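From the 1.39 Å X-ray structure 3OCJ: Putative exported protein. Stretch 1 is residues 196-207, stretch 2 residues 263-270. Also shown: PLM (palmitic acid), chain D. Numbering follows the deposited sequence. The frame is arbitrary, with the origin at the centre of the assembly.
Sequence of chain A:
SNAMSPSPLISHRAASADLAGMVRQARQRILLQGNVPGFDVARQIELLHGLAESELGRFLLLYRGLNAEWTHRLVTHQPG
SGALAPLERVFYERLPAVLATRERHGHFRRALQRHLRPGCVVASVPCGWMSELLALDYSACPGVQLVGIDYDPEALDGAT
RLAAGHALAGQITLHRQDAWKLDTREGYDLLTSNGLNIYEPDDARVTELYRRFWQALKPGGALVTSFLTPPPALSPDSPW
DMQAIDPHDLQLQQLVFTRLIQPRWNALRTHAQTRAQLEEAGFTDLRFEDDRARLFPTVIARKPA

Stretch 1 (196-207) LNIYEPDDARVT
Stretch 2 (263-270) PRWNALRT

Stretch 1 opens with a 3-10 turn over Asn-197 to Tyr-199, closed by Tyr-199 N to Leu-196 O (3.0 Å) and Glu-200 N to Asn-197 O (3.1 Å). Glu-200 (phi/psi -115/101) and Pro-201 (-70/-19) lead to Asp-202, whose OD2 caps the following helix by accepting from Arg-205 N at 2.9 Å. Stretch 2 has no regular secondary structure: Trp-265 (-86/38) and Asn-266 (-104/27) turn the chain, then it extends from Ala-267 (-89/90) to Arg-269 (-142/148). The chains run in the same direction, with CA of Tyr-199 4.5 Å from CA of Trp-265 and CA of Pro-201 4.6 Å from CA of Ala-267. Ala-267 N donates to Ile-198 O at 3.0 Å, the one backbone hydrogen bond between them; a water bridges Tyr-199 O and Arg-264 O, donating to each at 2.7 Å.

The first rule is a small residue at close approach: Ala-267 points toward stretch 1, its CB 3.3 Å from Glu-200 O and 3.6 Å from Pro-201 CA.

The second is one long arginine serving several acceptors. Arg-269 (m, t, t, chi4 88°) reaches across so that NH2 donates to Glu-200 O at 2.8 Å and NH1 to Asn-197 O at 3.3 Å. Its charge is met by Asp-203 (chi1 m) in a salt bridge, OD1 accepting from NE at 2.9 Å and NH2 at 3.0 Å. These acceptors lie near the guanidinium plane, leaving one face for Val-206 CG2, 3.6 Å from NH1.

The third is aromatic. Tyr-199 (m, chi2 -92°) receives Trp-265 CB over one face, 4.1 Å from its centroid, while Ile-198 CD1 (p, t) lies 4.0 Å from that CB. Tyr-199 OH donates to palmitate O2 at 2.6 Å, and Trp-265 (p, chi2 66°) lays a face against the lipid, CD2 3.5 Å from C4.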

# COMPACT_ATOMS: atom_id res chain seq x y z
N LEU A 196 3.50 4.22 2.90
CA LEU A 196 4.07 4.92 4.05
C LEU A 196 3.20 6.09 4.48
O LEU A 196 2.81 6.20 5.65
CB LEU A 196 5.47 5.45 3.75
CG LEU A 196 6.64 4.48 3.79
CD1 LEU A 196 7.93 5.25 3.51
CD2 LEU A 196 6.69 3.80 5.15
N ASN A 197 2.93 6.99 3.54
CA ASN A 197 2.20 8.20 3.89
C ASN A 197 0.83 7.92 4.51
O ASN A 197 0.38 8.65 5.38
CB ASN A 197 2.08 9.14 2.68
CG ASN A 197 1.57 8.44 1.42
OD1 ASN A 197 1.09 7.30 1.46
ND2 ASN A 197 1.64 9.13 0.30
N ILE A 198 0.17 6.86 4.04
CA ILE A 198 -1.17 6.54 4.51
C ILE A 198 -1.20 6.08 5.98
O ILE A 198 -2.27 6.02 6.58
CB ILE A 198 -1.84 5.47 3.64
CG1 ILE A 198 -1.03 4.17 3.62
CG2 ILE A 198 -2.05 6.04 2.23
CD1 ILE A 198 -1.57 3.10 2.68
N TYR A 199 -0.02 5.78 6.55
CA TYR A 199 0.06 5.42 7.97
C TYR A 199 0.45 6.58 8.86
O TYR A 199 0.51 6.41 10.08
CB TYR A 199 1.06 4.28 8.19
CG TYR A 199 0.64 2.96 7.57
CD1 TYR A 199 -0.08 2.02 8.31
CD2 TYR A 199 0.96 2.64 6.26
CE1 TYR A 199 -0.48 0.81 7.74
CE2 TYR A 199 0.57 1.42 5.69
CZ TYR A 199 -0.15 0.52 6.45
OH TYR A 199 -0.55 -0.69 5.89
N GLU A 200 0.72 7.75 8.28
CA GLU A 200 1.23 8.89 9.04
C GLU A 200 0.21 10.03 9.03
O GLU A 200 0.08 10.73 8.02
CB GLU A 200 2.56 9.36 8.44
CG GLU A 200 3.14 10.59 9.13
CD GLU A 200 3.14 10.41 10.65
OE1 GLU A 200 3.96 9.61 11.15
OE2 GLU A 200 2.29 11.03 11.32
N PRO A 201 -0.54 10.20 10.12
CA PRO A 201 -1.58 11.24 10.11
C PRO A 201 -1.05 12.68 10.12
O PRO A 201 -1.78 13.61 9.76
CB PRO A 201 -2.39 10.94 11.38
CG PRO A 201 -1.41 10.25 12.29
CD PRO A 201 -0.53 9.42 11.37
N ASP A 202 0.21 12.87 10.51
CA ASP A 202 0.77 14.22 10.57
C ASP A 202 1.20 14.70 9.19
O ASP A 202 2.14 14.16 8.59
CB ASP A 202 1.93 14.29 11.56
CG ASP A 202 2.42 15.71 11.75
OD1 ASP A 202 1.90 16.40 12.65
OD2 ASP A 202 3.30 16.15 10.99
N ASP A 203 0.53 15.74 8.70
CA ASP A 203 0.76 16.24 7.35
C ASP A 203 2.21 16.69 7.14
O ASP A 203 2.81 16.41 6.10
CB ASP A 203 -0.18 17.40 7.03
CG ASP A 203 -1.65 16.99 6.96
OD1 ASP A 203 -1.95 15.78 6.84
OD2 ASP A 203 -2.51 17.90 7.01
N ALA A 204 2.77 17.39 8.12
CA ALA A 204 4.14 17.87 7.98
C ALA A 204 5.15 16.74 7.90
O ALA A 204 6.13 16.85 7.17
CB ALA A 204 4.50 18.84 9.11
N ARG A 205 4.92 15.65 8.63
CA ARG A 205 5.85 14.52 8.54
C ARG A 205 5.83 13.92 7.14
O ARG A 205 6.86 13.50 6.62
CB ARG A 205 5.55 13.46 9.60
CG ARG A 205 5.88 13.91 11.02
CD ARG A 205 5.59 12.82 12.05
NE ARG A 205 5.96 13.23 13.40
CZ ARG A 205 7.16 13.06 13.94
NH1 ARG A 205 8.13 12.49 13.25
NH2 ARG A 205 7.39 13.48 15.19
N VAL A 206 4.66 13.89 6.51
CA VAL A 206 4.55 13.39 5.14
C VAL A 206 5.21 14.35 4.15
O VAL A 206 5.93 13.92 3.25
CB VAL A 206 3.09 13.06 4.78
CG1 VAL A 206 2.95 12.78 3.28
CG2 VAL A 206 2.64 11.85 5.57
N THR A 207 5.01 15.65 4.33
CA THR A 207 5.72 16.62 3.50
C THR A 207 7.24 16.44 3.59
O THR A 207 7.94 16.50 2.57
CB THR A 207 5.31 18.05 3.87
OG1 THR A 207 3.90 18.18 3.67
CG2 THR A 207 6.04 19.06 3.00
N PRO A 263 -7.78 -0.77 10.92
CA PRO A 263 -6.48 -0.61 10.26
C PRO A 263 -5.79 0.72 10.58
O PRO A 263 -6.44 1.73 10.84
CB PRO A 263 -6.80 -0.64 8.76
CG PRO A 263 -8.26 -0.95 8.65
CD PRO A 263 -8.92 -0.76 9.98
N ARG A 264 -4.47 0.70 10.49
CA ARG A 264 -3.63 1.86 10.76
C ARG A 264 -3.43 2.76 9.55
O ARG A 264 -2.80 3.82 9.68
CB ARG A 264 -2.23 1.40 11.17
CG ARG A 264 -2.12 0.45 12.33
CD ARG A 264 -0.75 -0.23 12.29
NE ARG A 264 -0.54 -1.07 13.46
CZ ARG A 264 -0.12 -0.60 14.63
NH1 ARG A 264 0.16 0.69 14.76
NH2 ARG A 264 0.03 -1.42 15.66
N TRP A 265 -3.92 2.36 8.37
CA TRP A 265 -3.70 3.10 7.13
C TRP A 265 -4.72 4.21 6.90
O TRP A 265 -5.13 4.46 5.76
CB TRP A 265 -3.68 2.15 5.93
CG TRP A 265 -4.93 1.30 5.74
CD1 TRP A 265 -6.18 1.75 5.42
CD2 TRP A 265 -5.02 -0.13 5.81
NE1 TRP A 265 -7.05 0.68 5.29
CE2 TRP A 265 -6.35 -0.48 5.51
CE3 TRP A 265 -4.09 -1.14 6.06
CZ2 TRP A 265 -6.79 -1.81 5.50
CZ3 TRP A 265 -4.52 -2.47 6.05
CH2 TRP A 265 -5.86 -2.79 5.76
N ASN A 266 -5.11 4.88 7.97
CA ASN A 266 -6.22 5.83 7.90
C ASN A 266 -5.84 7.31 7.88
O ASN A 266 -6.62 8.16 8.31
CB ASN A 266 -7.22 5.55 9.03
CG ASN A 266 -6.64 5.82 10.40
OD1 ASN A 266 -5.42 5.92 10.58
ND2 ASN A 266 -7.52 5.93 11.39
N ALA A 267 -4.63 7.60 7.40
CA ALA A 267 -4.25 8.98 7.16
C ALA A 267 -4.68 9.32 5.75
O ALA A 267 -3.92 9.13 4.80
CB ALA A 267 -2.75 9.18 7.34
N LEU A 268 -5.91 9.80 5.62
CA LEU A 268 -6.55 10.00 4.31
C LEU A 268 -6.38 11.45 3.89
O LEU A 268 -6.52 12.35 4.71
CB LEU A 268 -8.03 9.61 4.39
CG LEU A 268 -8.32 8.24 5.02
CD1 LEU A 268 -9.82 7.95 5.09
CD2 LEU A 268 -7.59 7.13 4.26
N ARG A 269 -6.08 11.67 2.61
CA ARG A 269 -5.76 13.00 2.11
C ARG A 269 -6.35 13.20 0.73
O ARG A 269 -6.49 12.24 -0.05
CB ARG A 269 -4.24 13.19 2.05
CG ARG A 269 -3.60 13.28 3.43
CD ARG A 269 -2.11 13.67 3.39
NE ARG A 269 -1.64 13.80 4.77
CZ ARG A 269 -1.16 12.80 5.51
NH1 ARG A 269 -0.95 11.60 4.98
NH2 ARG A 269 -0.84 13.04 6.78
N THR A 270 -6.73 14.43 0.43
CA THR A 270 -7.28 14.75 -0.88
C THR A 270 -6.17 14.99 -1.91
O THR A 270 -4.98 15.10 -1.57
CB THR A 270 -8.13 16.02 -0.82
OG1 THR A 270 -7.28 17.11 -0.44
CG2 THR A 270 -9.27 15.88 0.19
C1 PLM D . -0.86 -0.64 2.47
O1 PLM D . -0.52 -0.63 1.27
O2 PLM D . 0.01 -0.89 3.33
C2 PLM D . -2.29 -0.37 2.91
C3 PLM D . -3.29 -0.35 1.75
C4 PLM D . -4.70 -0.35 2.35
C5 PLM D . -5.80 -0.09 1.32
C6 PLM D . -5.92 -1.22 0.30
C7 PLM D . -5.75 -2.60 0.92
C8 PLM D . -6.88 -2.98 1.88
C9 PLM D . -6.61 -4.40 2.38
CA PLM D . -7.84 -5.07 2.96
CB PLM D . -7.66 -6.59 2.89
CC PLM D . -8.61 -7.32 3.83
CD PLM D . -8.37 -8.82 3.75
CE PLM D . -9.19 -9.53 4.83
CF PLM D . -8.66 -10.92 5.12
CG PLM D . -8.69 -11.83 3.89
O HOH W 1 -0.99 4.69 11.55